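Local coordinates for glycerol dehydrogenase (Schizosaccharomyces pombe, PDB 1TA9), which catalyses the NAD(+)-dependent oxidation of glycerol to dihydroxyacetone at a zinc site and takes part in the assimilation of glycerol, at residues Met84-Trp89 with Pro171-Pro176; Val96-Asn101 with Ile105-Ile110; Lys109-Leu114 with Val121-Phe126; Gln147-Val152 with Lys162-Ser167; Asn209-Asp214 with Ala297-Ser302. One frame throughout, in Å; residues are numbered along the deposited sequence.

Contact 1: residues Met84-Trp89 with Pro171-Pro176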
# COMPACT_ATOMS: atom_id res chain seq x y z
N MET B 84 -13.59 40.86 -28.78
CA MET B 84 -14.45 39.74 -28.43
C MET B 84 -14.73 39.67 -26.93
O MET B 84 -15.83 39.28 -26.51
CB MET B 84 -13.77 38.46 -28.91
CG MET B 84 -14.34 37.17 -28.39
SD MET B 84 -13.39 35.82 -29.10
CE MET B 84 -14.43 34.43 -28.67
N TYR B 85 -13.74 40.04 -26.13
CA TYR B 85 -13.89 40.00 -24.68
C TYR B 85 -14.16 41.39 -24.12
O TYR B 85 -15.04 41.56 -23.27
CB TYR B 85 -12.62 39.41 -24.07
CG TYR B 85 -12.28 38.04 -24.62
CD1 TYR B 85 -13.04 36.93 -24.28
CD2 TYR B 85 -11.21 37.87 -25.50
CE1 TYR B 85 -12.75 35.67 -24.80
CE2 TYR B 85 -10.91 36.61 -26.03
CZ TYR B 85 -11.68 35.52 -25.67
OH TYR B 85 -11.39 34.27 -26.18
N VAL B 86 -13.42 42.38 -24.60
CA VAL B 86 -13.59 43.74 -24.12
C VAL B 86 -15.02 44.25 -24.31
O VAL B 86 -15.52 45.04 -23.50
CB VAL B 86 -12.62 44.71 -24.84
CG1 VAL B 86 -12.92 46.15 -24.42
CG2 VAL B 86 -11.19 44.35 -24.49
N LYS B 87 -15.68 43.79 -25.37
CA LYS B 87 -17.04 44.24 -25.67
C LYS B 87 -18.04 43.99 -24.54
O LYS B 87 -19.11 44.59 -24.50
CB LYS B 87 -17.55 43.58 -26.96
CG LYS B 87 -17.92 42.11 -26.82
CD LYS B 87 -18.42 41.55 -28.15
CE LYS B 87 -18.88 40.11 -28.02
NZ LYS B 87 -19.35 39.55 -29.32
N LYS B 88 -17.68 43.10 -23.61
CA LYS B 88 -18.55 42.79 -22.49
C LYS B 88 -18.66 43.98 -21.53
O LYS B 88 -19.64 44.10 -20.80
CB LYS B 88 -18.02 41.57 -21.72
CG LYS B 88 -18.05 40.26 -22.51
CD LYS B 88 -17.37 39.14 -21.74
CE LYS B 88 -17.43 37.83 -22.51
NZ LYS B 88 -18.81 37.28 -22.57
N TRP B 89 -17.66 44.85 -21.55
CA TRP B 89 -17.66 46.02 -20.68
C TRP B 89 -17.68 47.35 -21.43
O TRP B 89 -18.16 48.36 -20.90
CB TRP B 89 -16.43 46.00 -19.77
CG TRP B 89 -16.42 44.86 -18.81
CD1 TRP B 89 -17.03 44.80 -17.59
CD2 TRP B 89 -15.81 43.58 -19.02
NE1 TRP B 89 -16.84 43.56 -17.03
CE2 TRP B 89 -16.10 42.79 -17.89
CE3 TRP B 89 -15.05 43.03 -20.06
CZ2 TRP B 89 -15.65 41.48 -17.76
CZ3 TRP B 89 -14.61 41.71 -19.94
CH2 TRP B 89 -14.91 40.95 -18.79
N PRO B 171 -14.98 49.73 -14.76
CA PRO B 171 -14.45 48.36 -14.73
C PRO B 171 -13.01 48.40 -15.22
O PRO B 171 -12.60 49.34 -15.92
CB PRO B 171 -15.37 47.62 -15.68
CG PRO B 171 -15.72 48.68 -16.69
CD PRO B 171 -16.00 49.88 -15.81
N SER B 172 -12.23 47.39 -14.86
CA SER B 172 -10.83 47.34 -15.26
C SER B 172 -10.50 46.04 -15.97
O SER B 172 -11.09 45.00 -15.69
CB SER B 172 -9.92 47.51 -14.03
OG SER B 172 -10.20 46.51 -13.05
N ILE B 173 -9.56 46.13 -16.91
CA ILE B 173 -9.09 44.97 -17.66
C ILE B 173 -7.58 44.96 -17.49
O ILE B 173 -6.88 45.90 -17.89
CB ILE B 173 -9.49 45.07 -19.15
CG1 ILE B 173 -11.02 45.02 -19.27
CG2 ILE B 173 -8.86 43.92 -19.94
CD1 ILE B 173 -11.54 44.99 -20.70
N ILE B 174 -7.07 43.89 -16.87
CA ILE B 174 -5.65 43.75 -16.59
C ILE B 174 -5.00 42.73 -17.52
O ILE B 174 -5.44 41.58 -17.60
CB ILE B 174 -5.46 43.30 -15.12
CG1 ILE B 174 -6.23 44.23 -14.18
CG2 ILE B 174 -3.98 43.28 -14.76
CD1 ILE B 174 -5.73 45.68 -14.16
N CYS B 175 -3.96 43.16 -18.23
CA CYS B 175 -3.27 42.30 -19.18
C CYS B 175 -1.80 42.13 -18.86
O CYS B 175 -0.96 42.89 -19.34
CB CYS B 175 -3.42 42.87 -20.59
SG CYS B 175 -5.08 43.41 -20.99
N PRO B 176 -1.46 41.13 -18.04
CA PRO B 176 -0.05 40.91 -17.69
C PRO B 176 0.75 40.50 -18.92
O PRO B 176 0.27 39.72 -19.75
CB PRO B 176 -0.13 39.81 -16.63
CG PRO B 176 -1.34 39.04 -17.03
CD PRO B 176 -2.33 40.13 -17.39

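Contact 2: residues Val96-Asn101 with Ile105-Ile110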
# COMPACT_ATOMS: atom_id res chain seq x y z
N VAL B 96 -6.15 52.59 -22.92
CA VAL B 96 -5.14 51.55 -22.89
C VAL B 96 -3.89 52.18 -22.29
O VAL B 96 -3.33 53.13 -22.84
CB VAL B 96 -4.83 51.00 -24.30
CG1 VAL B 96 -3.70 49.98 -24.22
CG2 VAL B 96 -6.08 50.34 -24.88
N LEU B 97 -3.46 51.64 -21.15
CA LEU B 97 -2.30 52.15 -20.44
C LEU B 97 -1.14 51.15 -20.44
O LEU B 97 -1.32 50.00 -20.05
CB LEU B 97 -2.68 52.47 -19.00
CG LEU B 97 -1.56 52.95 -18.07
CD1 LEU B 97 -1.08 54.33 -18.53
CD2 LEU B 97 -2.08 53.02 -16.64
N ALA B 98 0.03 51.61 -20.86
CA ALA B 98 1.22 50.76 -20.89
C ALA B 98 2.48 51.61 -21.04
O ALA B 98 2.44 52.68 -21.65
CB ALA B 98 1.13 49.78 -22.06
N ASP B 99 3.59 51.15 -20.47
CA ASP B 99 4.84 51.91 -20.59
C ASP B 99 5.28 51.78 -22.05
O ASP B 99 4.72 50.97 -22.79
CB ASP B 99 5.91 51.37 -19.62
CG ASP B 99 6.35 49.95 -19.95
OD1 ASP B 99 6.89 49.29 -19.03
OD2 ASP B 99 6.19 49.50 -21.10
N GLN B 100 6.27 52.55 -22.46
CA GLN B 100 6.72 52.51 -23.85
C GLN B 100 7.16 51.13 -24.32
O GLN B 100 6.88 50.74 -25.45
CB GLN B 100 7.84 53.52 -24.07
CG GLN B 100 8.07 53.87 -25.53
CD GLN B 100 6.77 54.22 -26.24
OE1 GLN B 100 6.12 53.35 -26.82
NE2 GLN B 100 6.38 55.49 -26.19
N ASN B 101 7.84 50.40 -23.45
CA ASN B 101 8.33 49.07 -23.78
C ASN B 101 7.18 48.15 -24.19
O ASN B 101 7.26 47.47 -25.22
CB ASN B 101 9.06 48.47 -22.57
CG ASN B 101 9.75 47.17 -22.89
OD1 ASN B 101 10.26 46.48 -22.00
ND2 ASN B 101 9.79 46.82 -24.17
N ILE B 105 6.13 46.23 -27.73
CA ILE B 105 5.97 44.78 -27.74
C ILE B 105 4.60 44.21 -28.11
O ILE B 105 4.52 43.28 -28.91
CB ILE B 105 6.36 44.20 -26.36
CG1 ILE B 105 7.82 44.54 -26.05
CG2 ILE B 105 6.18 42.68 -26.36
CD1 ILE B 105 8.28 44.07 -24.68
N CYS B 106 3.52 44.75 -27.56
CA CYS B 106 2.21 44.17 -27.85
C CYS B 106 0.97 45.04 -27.68
O CYS B 106 -0.08 44.73 -28.24
CB CYS B 106 2.04 42.92 -26.99
SG CYS B 106 2.06 43.30 -25.21
N ALA B 107 1.08 46.11 -26.90
CA ALA B 107 -0.06 46.98 -26.64
C ALA B 107 -0.85 47.43 -27.88
O ALA B 107 -2.06 47.61 -27.80
CB ALA B 107 0.39 48.20 -25.84
N ASN B 108 -0.16 47.60 -29.00
CA ASN B 108 -0.84 48.03 -30.22
C ASN B 108 -1.76 46.96 -30.79
O ASN B 108 -2.72 47.27 -31.51
CB ASN B 108 0.18 48.46 -31.28
CG ASN B 108 0.76 49.83 -31.00
OD1 ASN B 108 0.02 50.79 -30.78
ND2 ASN B 108 2.08 49.93 -31.00
N LYS B 109 -1.47 45.70 -30.49
CA LYS B 109 -2.30 44.60 -30.97
C LYS B 109 -3.69 44.75 -30.37
O LYS B 109 -4.70 44.52 -31.03
CB LYS B 109 -1.68 43.26 -30.57
CG LYS B 109 -0.28 43.04 -31.12
CD LYS B 109 0.29 41.70 -30.66
CE LYS B 109 1.74 41.54 -31.09
NZ LYS B 109 1.90 41.56 -32.57
N ILE B 110 -3.74 45.13 -29.10
CA ILE B 110 -5.01 45.32 -28.41
C ILE B 110 -5.74 46.51 -29.03
O ILE B 110 -6.92 46.41 -29.37
CB ILE B 110 -4.78 45.57 -26.90
CG1 ILE B 110 -4.17 44.31 -26.26
CG2 ILE B 110 -6.09 45.95 -26.22
CD1 ILE B 110 -3.78 44.49 -24.81

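Contact 3: residues Lys109-Leu114 with Val121-Phe126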
# COMPACT_ATOMS: atom_id res chain seq x y z
N LYS B 109 -1.47 45.70 -30.49
CA LYS B 109 -2.30 44.60 -30.97
C LYS B 109 -3.69 44.75 -30.37
O LYS B 109 -4.70 44.52 -31.03
CB LYS B 109 -1.68 43.26 -30.57
CG LYS B 109 -0.28 43.04 -31.12
CD LYS B 109 0.29 41.70 -30.66
CE LYS B 109 1.74 41.54 -31.09
NZ LYS B 109 1.90 41.56 -32.57
N ILE B 110 -3.74 45.13 -29.10
CA ILE B 110 -5.01 45.32 -28.41
C ILE B 110 -5.74 46.51 -29.03
O ILE B 110 -6.92 46.41 -29.37
CB ILE B 110 -4.78 45.57 -26.90
CG1 ILE B 110 -4.17 44.31 -26.26
CG2 ILE B 110 -6.09 45.95 -26.22
CD1 ILE B 110 -3.78 44.49 -24.81
N VAL B 111 -5.04 47.63 -29.18
CA VAL B 111 -5.63 48.83 -29.75
C VAL B 111 -6.21 48.55 -31.14
O VAL B 111 -7.34 48.93 -31.43
CB VAL B 111 -4.59 49.97 -29.86
CG1 VAL B 111 -5.22 51.20 -30.50
CG2 VAL B 111 -4.05 50.31 -28.47
N ASP B 112 -5.43 47.89 -31.98
CA ASP B 112 -5.87 47.57 -33.33
C ASP B 112 -7.18 46.78 -33.34
O ASP B 112 -8.08 47.08 -34.12
CB ASP B 112 -4.80 46.76 -34.08
CG ASP B 112 -3.60 47.61 -34.47
OD1 ASP B 112 -2.62 47.05 -35.00
OD2 ASP B 112 -3.65 48.85 -34.26
N SER B 113 -7.28 45.78 -32.47
CA SER B 113 -8.48 44.95 -32.39
C SER B 113 -9.72 45.78 -32.05
O SER B 113 -10.76 45.64 -32.69
CB SER B 113 -8.30 43.86 -31.33
OG SER B 113 -9.48 43.11 -31.17
N LEU B 114 -9.60 46.63 -31.04
CA LEU B 114 -10.72 47.47 -30.62
C LEU B 114 -11.08 48.50 -31.69
O LEU B 114 -12.26 48.78 -31.90
CB LEU B 114 -10.38 48.16 -29.30
CG LEU B 114 -9.98 47.20 -28.16
CD1 LEU B 114 -9.69 48.00 -26.89
CD2 LEU B 114 -11.10 46.20 -27.92
N VAL B 121 -10.08 54.60 -28.89
CA VAL B 121 -9.12 54.21 -27.87
C VAL B 121 -8.16 55.31 -27.46
O VAL B 121 -7.45 55.88 -28.29
CB VAL B 121 -8.29 52.99 -28.34
CG1 VAL B 121 -7.31 52.58 -27.27
CG2 VAL B 121 -9.22 51.84 -28.69
N THR B 122 -8.15 55.62 -26.17
CA THR B 122 -7.26 56.63 -25.63
C THR B 122 -5.97 55.92 -25.23
O THR B 122 -5.95 55.13 -24.28
CB THR B 122 -7.86 57.30 -24.38
OG1 THR B 122 -9.12 57.90 -24.73
CG2 THR B 122 -6.92 58.37 -23.84
N LYS B 123 -4.90 56.18 -25.97
CA LYS B 123 -3.62 55.56 -25.70
C LYS B 123 -2.76 56.41 -24.77
O LYS B 123 -2.33 57.50 -25.12
CB LYS B 123 -2.88 55.32 -27.02
CG LYS B 123 -3.66 54.44 -28.00
CD LYS B 123 -2.93 54.26 -29.32
CE LYS B 123 -2.78 55.59 -30.06
NZ LYS B 123 -2.11 55.41 -31.38
N LEU B 124 -2.53 55.89 -23.57
CA LEU B 124 -1.73 56.59 -22.58
C LEU B 124 -0.43 55.84 -22.30
O LEU B 124 -0.40 54.61 -22.33
CB LEU B 124 -2.51 56.75 -21.27
CG LEU B 124 -3.86 57.47 -21.34
CD1 LEU B 124 -4.46 57.53 -19.94
CD2 LEU B 124 -3.67 58.88 -21.90
N VAL B 125 0.63 56.59 -22.03
CA VAL B 125 1.92 55.97 -21.75
C VAL B 125 2.25 56.08 -20.27
O VAL B 125 2.33 57.17 -19.71
CB VAL B 125 3.06 56.64 -22.55
CG1 VAL B 125 4.38 55.96 -22.23
CG2 VAL B 125 2.76 56.57 -24.03
N PHE B 126 2.42 54.93 -19.62
CA PHE B 126 2.75 54.91 -18.21
C PHE B 126 4.17 55.43 -18.08
O PHE B 126 5.08 54.96 -18.77
CB PHE B 126 2.67 53.48 -17.66
CG PHE B 126 2.94 53.38 -16.19
CD1 PHE B 126 3.84 52.44 -15.70
CD2 PHE B 126 2.29 54.22 -15.29
CE1 PHE B 126 4.10 52.34 -14.33
CE2 PHE B 126 2.54 54.13 -13.92
CZ PHE B 126 3.45 53.18 -13.44

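Contact 4: residues Gln147-Val152 with Lys162-Ser167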
# COMPACT_ATOMS: atom_id res chain seq x y z
N GLN B 147 -15.28 54.11 -20.93
CA GLN B 147 -16.06 53.02 -20.36
C GLN B 147 -15.24 51.99 -19.58
O GLN B 147 -15.78 51.27 -18.73
CB GLN B 147 -16.82 52.29 -21.46
CG GLN B 147 -17.78 53.15 -22.26
CD GLN B 147 -18.43 52.37 -23.38
OE1 GLN B 147 -17.76 51.94 -24.32
NE2 GLN B 147 -19.74 52.18 -23.29
N VAL B 148 -13.95 51.91 -19.86
CA VAL B 148 -13.10 50.93 -19.18
C VAL B 148 -11.63 51.32 -19.25
O VAL B 148 -11.19 51.99 -20.18
CB VAL B 148 -13.28 49.53 -19.82
CG1 VAL B 148 -12.79 49.54 -21.26
CG2 VAL B 148 -12.53 48.48 -19.01
N ILE B 149 -10.88 50.89 -18.24
CA ILE B 149 -9.45 51.17 -18.17
C ILE B 149 -8.71 49.86 -18.41
O ILE B 149 -8.92 48.89 -17.69
CB ILE B 149 -9.05 51.72 -16.78
CG1 ILE B 149 -9.92 52.93 -16.42
CG2 ILE B 149 -7.58 52.10 -16.77
CD1 ILE B 149 -9.76 54.11 -17.35
N ILE B 150 -7.84 49.84 -19.42
CA ILE B 150 -7.08 48.65 -19.74
C ILE B 150 -5.59 48.83 -19.44
O ILE B 150 -4.92 49.65 -20.06
CB ILE B 150 -7.21 48.29 -21.24
CG1 ILE B 150 -8.69 48.23 -21.63
CG2 ILE B 150 -6.54 46.95 -21.51
CD1 ILE B 150 -8.92 47.96 -23.11
N GLY B 151 -5.10 48.06 -18.47
CA GLY B 151 -3.69 48.13 -18.10
C GLY B 151 -2.93 46.98 -18.73
O GLY B 151 -3.28 45.81 -18.53
N VAL B 152 -1.89 47.29 -19.49
CA VAL B 152 -1.10 46.26 -20.16
C VAL B 152 0.37 46.32 -19.73
O VAL B 152 1.04 47.32 -19.96
CB VAL B 152 -1.16 46.42 -21.70
CG1 VAL B 152 -0.53 45.21 -22.38
CG2 VAL B 152 -2.60 46.60 -22.14
N LYS B 162 -5.74 49.71 -12.01
CA LYS B 162 -6.75 49.42 -11.00
C LYS B 162 -7.10 50.69 -10.22
O LYS B 162 -8.27 50.93 -9.91
CB LYS B 162 -6.24 48.35 -10.03
CG LYS B 162 -6.02 46.98 -10.67
CD LYS B 162 -5.45 45.99 -9.67
CE LYS B 162 -5.13 44.66 -10.35
NZ LYS B 162 -4.55 43.65 -9.41
N TYR B 163 -6.08 51.47 -9.91
CA TYR B 163 -6.27 52.72 -9.17
C TYR B 163 -7.15 53.69 -9.96
O TYR B 163 -8.14 54.20 -9.45
CB TYR B 163 -4.92 53.37 -8.87
CG TYR B 163 -5.04 54.73 -8.22
CD1 TYR B 163 -5.37 54.86 -6.87
CD2 TYR B 163 -4.84 55.89 -8.97
CE1 TYR B 163 -5.50 56.12 -6.28
CE2 TYR B 163 -4.98 57.15 -8.39
CZ TYR B 163 -5.31 57.25 -7.04
OH TYR B 163 -5.43 58.50 -6.47
N ILE B 164 -6.76 53.94 -11.20
CA ILE B 164 -7.51 54.87 -12.05
C ILE B 164 -8.95 54.40 -12.26
O ILE B 164 -9.88 55.20 -12.15
CB ILE B 164 -6.81 55.03 -13.42
CG1 ILE B 164 -5.41 55.61 -13.22
CG2 ILE B 164 -7.64 55.93 -14.34
CD1 ILE B 164 -4.56 55.65 -14.47
N ALA B 165 -9.12 53.12 -12.56
CA ALA B 165 -10.45 52.56 -12.77
C ALA B 165 -11.32 52.73 -11.53
O ALA B 165 -12.49 53.10 -11.61
CB ALA B 165 -10.35 51.08 -13.14
N HIS B 166 -10.73 52.47 -10.36
CA HIS B 166 -11.46 52.61 -9.11
C HIS B 166 -11.81 54.08 -8.90
O HIS B 166 -12.92 54.41 -8.49
CB HIS B 166 -10.62 52.11 -7.94
CG HIS B 166 -11.27 52.30 -6.61
ND1 HIS B 166 -12.44 51.67 -6.25
CD2 HIS B 166 -10.93 53.08 -5.56
CE1 HIS B 166 -12.79 52.05 -5.04
NE2 HIS B 166 -11.89 52.91 -4.59
N SER B 167 -10.86 54.96 -9.18
CA SER B 167 -11.07 56.39 -9.02
C SER B 167 -12.18 56.92 -9.92
O SER B 167 -12.83 57.92 -9.60
CB SER B 167 -9.77 57.14 -9.30

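Contact 5: residues Asn209-Asp214 with Ala297-Ser302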
# COMPACT_ATOMS: atom_id res chain seq x y z
N ASN B 209 -12.10 43.32 -13.31
CA ASN B 209 -13.14 42.61 -14.02
C ASN B 209 -12.67 41.50 -14.96
O ASN B 209 -13.27 40.43 -15.01
CB ASN B 209 -14.02 43.61 -14.77
CG ASN B 209 -14.54 44.70 -13.85
OD1 ASN B 209 -13.79 45.60 -13.45
ND2 ASN B 209 -15.81 44.62 -13.49
N LEU B 210 -11.59 41.76 -15.68
CA LEU B 210 -11.04 40.78 -16.61
C LEU B 210 -9.53 40.73 -16.57
O LEU B 210 -8.87 41.77 -16.57
CB LEU B 210 -11.47 41.11 -18.05
CG LEU B 210 -10.73 40.39 -19.19
CD1 LEU B 210 -11.11 38.91 -19.23
CD2 LEU B 210 -11.08 41.05 -20.52
N ILE B 211 -8.98 39.52 -16.50
CA ILE B 211 -7.53 39.32 -16.55
C ILE B 211 -7.40 38.69 -17.94
O ILE B 211 -7.97 37.64 -18.21
CB ILE B 211 -7.02 38.38 -15.45
CG1 ILE B 211 -6.78 39.15 -14.14
CG2 ILE B 211 -5.67 37.80 -15.86
CD1 ILE B 211 -7.93 40.03 -13.69
N PHE B 212 -6.66 39.37 -18.81
CA PHE B 212 -6.50 38.96 -20.21
C PHE B 212 -5.03 38.71 -20.49
O PHE B 212 -4.21 39.62 -20.42
CB PHE B 212 -7.06 40.11 -21.06
CG PHE B 212 -7.21 39.80 -22.53
CD1 PHE B 212 -7.56 38.53 -22.96
CD2 PHE B 212 -7.06 40.81 -23.47
CE1 PHE B 212 -7.75 38.27 -24.32
CE2 PHE B 212 -7.25 40.57 -24.82
CZ PHE B 212 -7.60 39.29 -25.25
N ILE B 213 -4.70 37.46 -20.83
CA ILE B 213 -3.31 37.09 -21.08
C ILE B 213 -3.04 36.50 -22.45
O ILE B 213 -3.70 35.53 -22.86
CB ILE B 213 -2.83 36.03 -20.04
CG1 ILE B 213 -3.08 36.55 -18.63
CG2 ILE B 213 -1.35 35.71 -20.25
CD1 ILE B 213 -2.78 35.52 -17.55
N ASP B 214 -2.08 37.07 -23.16
CA ASP B 214 -1.70 36.57 -24.48
C ASP B 214 -0.42 35.76 -24.23
O ASP B 214 0.63 36.32 -23.94
CB ASP B 214 -1.44 37.73 -25.44
CG ASP B 214 -1.12 37.26 -26.86
OD1 ASP B 214 -1.50 37.96 -27.82
OD2 ASP B 214 -0.47 36.20 -27.01
N ALA B 297 -1.47 28.49 -13.57
CA ALA B 297 -1.14 28.30 -12.16
C ALA B 297 -0.55 29.57 -11.54
O ALA B 297 -0.91 29.96 -10.43
CB ALA B 297 -0.16 27.14 -12.00
N ASN B 298 0.34 30.22 -12.28
CA ASN B 298 0.99 31.43 -11.81
C ASN B 298 0.04 32.62 -11.70
O ASN B 298 0.25 33.51 -10.88
CB ASN B 298 2.13 31.83 -12.76
CG ASN B 298 3.37 30.98 -12.58
OD1 ASN B 298 3.36 29.99 -11.85
ND2 ASN B 298 4.44 31.36 -13.25
N THR B 299 -0.98 32.64 -12.54
CA THR B 299 -1.91 33.76 -12.58
C THR B 299 -3.26 33.51 -11.94
O THR B 299 -3.58 34.09 -10.90
CB THR B 299 -2.12 34.22 -14.04
OG1 THR B 299 -0.87 34.16 -14.74
CG2 THR B 299 -2.63 35.65 -14.08
N LEU B 300 -4.07 32.65 -12.55
CA LEU B 300 -5.40 32.37 -12.02
C LEU B 300 -5.41 31.58 -10.72
O LEU B 300 -5.98 32.04 -9.72
CB LEU B 300 -6.24 31.61 -13.06
CG LEU B 300 -7.67 31.23 -12.67
CD1 LEU B 300 -8.51 32.48 -12.46
CD2 LEU B 300 -8.27 30.36 -13.76
N MET B 301 -4.78 30.41 -10.71
CA MET B 301 -4.78 29.58 -9.51
C MET B 301 -4.09 30.24 -8.32
O MET B 301 -4.66 30.32 -7.23
CB MET B 301 -4.11 28.23 -9.81
CG MET B 301 -4.84 27.39 -10.85
SD MET B 301 -3.97 25.85 -11.13
CE MET B 301 -3.68 25.91 -12.93
N SER B 302 -2.87 30.71 -8.51
CA SER B 302 -2.17 31.35 -7.42
C SER B 302 -2.94 32.58 -6.95
O SER B 302 -3.05 32.84 -5.75
CB SER B 302 -0.76 31.72 -7.86
OG SER B 302 0.00 32.13 -6.74

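Contact 1: residues Met84-Trp89 with Pro171-Pro176
Ile173 points its CD1 methyl into the notch between Val86 and Trp89, and Pro171 lies alongside the same indole. With CG1 opposite the carbonyl carbon (chi1 -65°) and an extended chi2, the isoleucine chain stands out from its strand and reaches across. It meets Val86 at about a right angle: CD1 is 3.9 Å from Val86 CG2, and Val86 CG1 also touches it. The same Ile173 CD1 approaches Trp89 CE3 at 4.1 Å, coming to the indole at a slant. Trp89 and Pro171 lie next to each other, running opposite ways, which places Pro171 CB 3.8 Å from Trp89 CD1 on the five-membered part of the ring system. Lys88 CB sits over one indole face toward its rim, 3.7 Å above the plane, and Trp89 NE1 is satisfied by Gln70 OE1, so several neighbours hold the ring. Leu206 of the second subunit also packs on Trp89, and Tyr85 OH is hydrogen-bonded to Asp63 and Ser61 of that subunit. The contact is apolar packing of helix 82-86 and the residues that follow it against an inner strand of a parallel sheet, as in the Rossmann-like nucleotide-binding domain of iron-containing alcohol dehydrogenases.

Contact 2: residues Val96-Asn101 with Ile105-Ile110
Asn101 O accepts a backbone hydrogen bond from Ile105 N at 3.0 Å, joining the first turn of helix 100-115 to the next. Beyond it the helix widens into a pi-type turn at 105-107, and the chain before Asn101 runs back into strand 93-98, where Ala98 has its CA 7.0 Å from the CA of Ala107. This is the strand-to-helix step of a beta-alpha-beta unit in a Rossmann-like sheet. Asp99, at the N-cap, lends OD2 to Val102 N, and probably takes part in binding NAD(+). Within the unit, two methyls meet: Ala98 CB and Ala107 CB are 4.2 Å apart, which lets the helix lie close to the strand. At the exposed side the chains of Asn101 and Ile105 meet at a slant. With CG on the far side from the backbone N (chi1 -172°), the amide of Asn101 swings to the isoleucine tip, bringing ND2 tightly to 3.2 Å from Ile105 CD1. Ile105 CG1 is also tight, 3.1 Å from Asn101 O, the carbonyl its own N-H engages.

Contact 3: residues Lys109-Leu114 with Val121-Phe126
Val111 and Val121 both carry CG1 opposite the backbone N (chi1 178° and -179°), which turns both branches of each toward the partner segment. The two valines meet at a slant, with Val121 CG1 touching both branches of Val111: it is 4.1 Å from Val111 CG1 and as far from Val111 CG2. The other branch of Val121 serves a second neighbour one helix turn on, CG2 lying 3.9 Å from Leu114 CB. Val121 thus spans two successive turns of the helix, one methyl to each. Helix 109-114 and strand 121-125 run nearly antiparallel, at 166°, with their axes 9.7 Å apart at closest approach; this is the return from helix to strand in the beta-alpha-beta unit of strand 93-98, helix 100-115 and strand 120-125. Strand 120-125 is an edge strand of the sheet within this chain. At its more exposed rim, Lys123 lays its aliphatic part across Val111 at about a right angle, with CD 4.0 Å from Val111 CG1 and CG near the other branch. Replacing Val111 with an alanine would remove both methyls and would probably open a gap beside Val121 CG1 and leave the methylenes of Lys123 without the surface they rest on. On the buried side, Leu114 continues to Val86 and Tyr83 of helix 82-86, while Val121 also packs on Val96 of the neighbouring strand.

Contact 4: residues Gln147-Val152 with Lys162-Ser167
Ile164 and Ala165 are the helix residues that press on Ile149 of the strand. Lys162, two residues before Ile164, points away from the strand, and its NZ is hydrogen-bonded to Ser186 O, at a residue that probably contacts NAD(+). Tyr163 is directed to helix 132-139, where it packs on Leu132 and Leu135, and Ile164 also packs on Leu138 of that helix. Ile164 faces the strand with its short branch: CG2 is 4.1 Å from Ile149 CD1, and the two isoleucine chains cross at about a right angle. Ala165 marks the closest backbone approach, its CA 5.7 Å from that of Ile149. Its small side chain lets the isoleucine lie directly on the helix: Ile149 CG1 is 3.7 Å from Ala165 CA and 3.8 Å from Ala165 CB. A bent second torsion in Ile149 (chi2 -63°) turns CD1 off toward Ile164 while CG1 stays over the alanine, so one side chain spans two consecutive helix residues. Next comes His166, which leaves the interface and meets the ring of Tyr204. The contact is thus buried and wholly apolar. It packs the helix onto its preceding strand in the beta-alpha-beta crossover of strand 148-153, helix 155-167 and strand 172-176, in which the residues from Gly155 to Asp159, at the start of the helix, probably bind NAD(+) in this Rossmann-like domain.

Contact 5: residues Asn209-Asp214 with Ala297-Ser302
Thr299 meets Ile211 and Ile213 in a small, buried apolar contact between the two halves of the subunit: strand 210-214 belongs to the parallel sheet of the Rossmann-like nucleotide-binding domain, and helix 289-307 to the helical domain, which holds the zinc ligands Asp232, His315 and His333. The segments bury little surface against each other, and one threonine methyl does most of the touching. Ile213 and Thr299 reach toward each other tip to tip, with Ile213 CD1 3.5 Å from Thr299 CG2, tighter than usual for two methyls. Ile211 stands two residues earlier on the same side of the strand, and its CG2 passes beside the threonine methyl, 4.1 Å from Thr299 CG2. The threonine is presented by a widened, pi-type turn in the helix, in which Ser302 N is hydrogen-bonded to Ala297 O at 2.8 Å. Residues of this part of the helix reach the substrate and cofactor region. Ser302 OG is hydrogen-bonded to Asp182 OD2, and Asp182 is a ligand of the potassium ion; Asn298 ND2 is hydrogen-bonded to the carbonyl of Ala179, a residue likely to contact NAD(+). Thr299 has CG2 anti to the backbone N, and this arrangement sends the methyl to the strand. The hydroxyl lies near the same isoleucine, with OG1 3.7 Å from Ile213 CD1, but its hydrogen-bond partner is Val295 O within the helix.

How the contacts relate
From the N terminus, contact 1 opens first, at helix 82-86, and closes a long loop only at strand 172-176. Nested inside that loop are contacts 2, 3 and 4. Contact 2 folds strand 93-98 onto helix 100-115; contact 3 begins where it ends, sharing Lys109 and Ile110, and brings the helix to strand 120-125. Contact 4 follows in series, closing strand 148-153 onto helix 155-167; no loops cross beyond that shared stretch. Contact 5 opens after contact 1 has closed and joins the sheet to helix 289-307. All five reach one parallel sheet; Cys175 N lies 2.8 Å from Gly151 O, and Ile174 N 2.8 Å from Leu210 O, linking contact 1 to contacts 4 and 5.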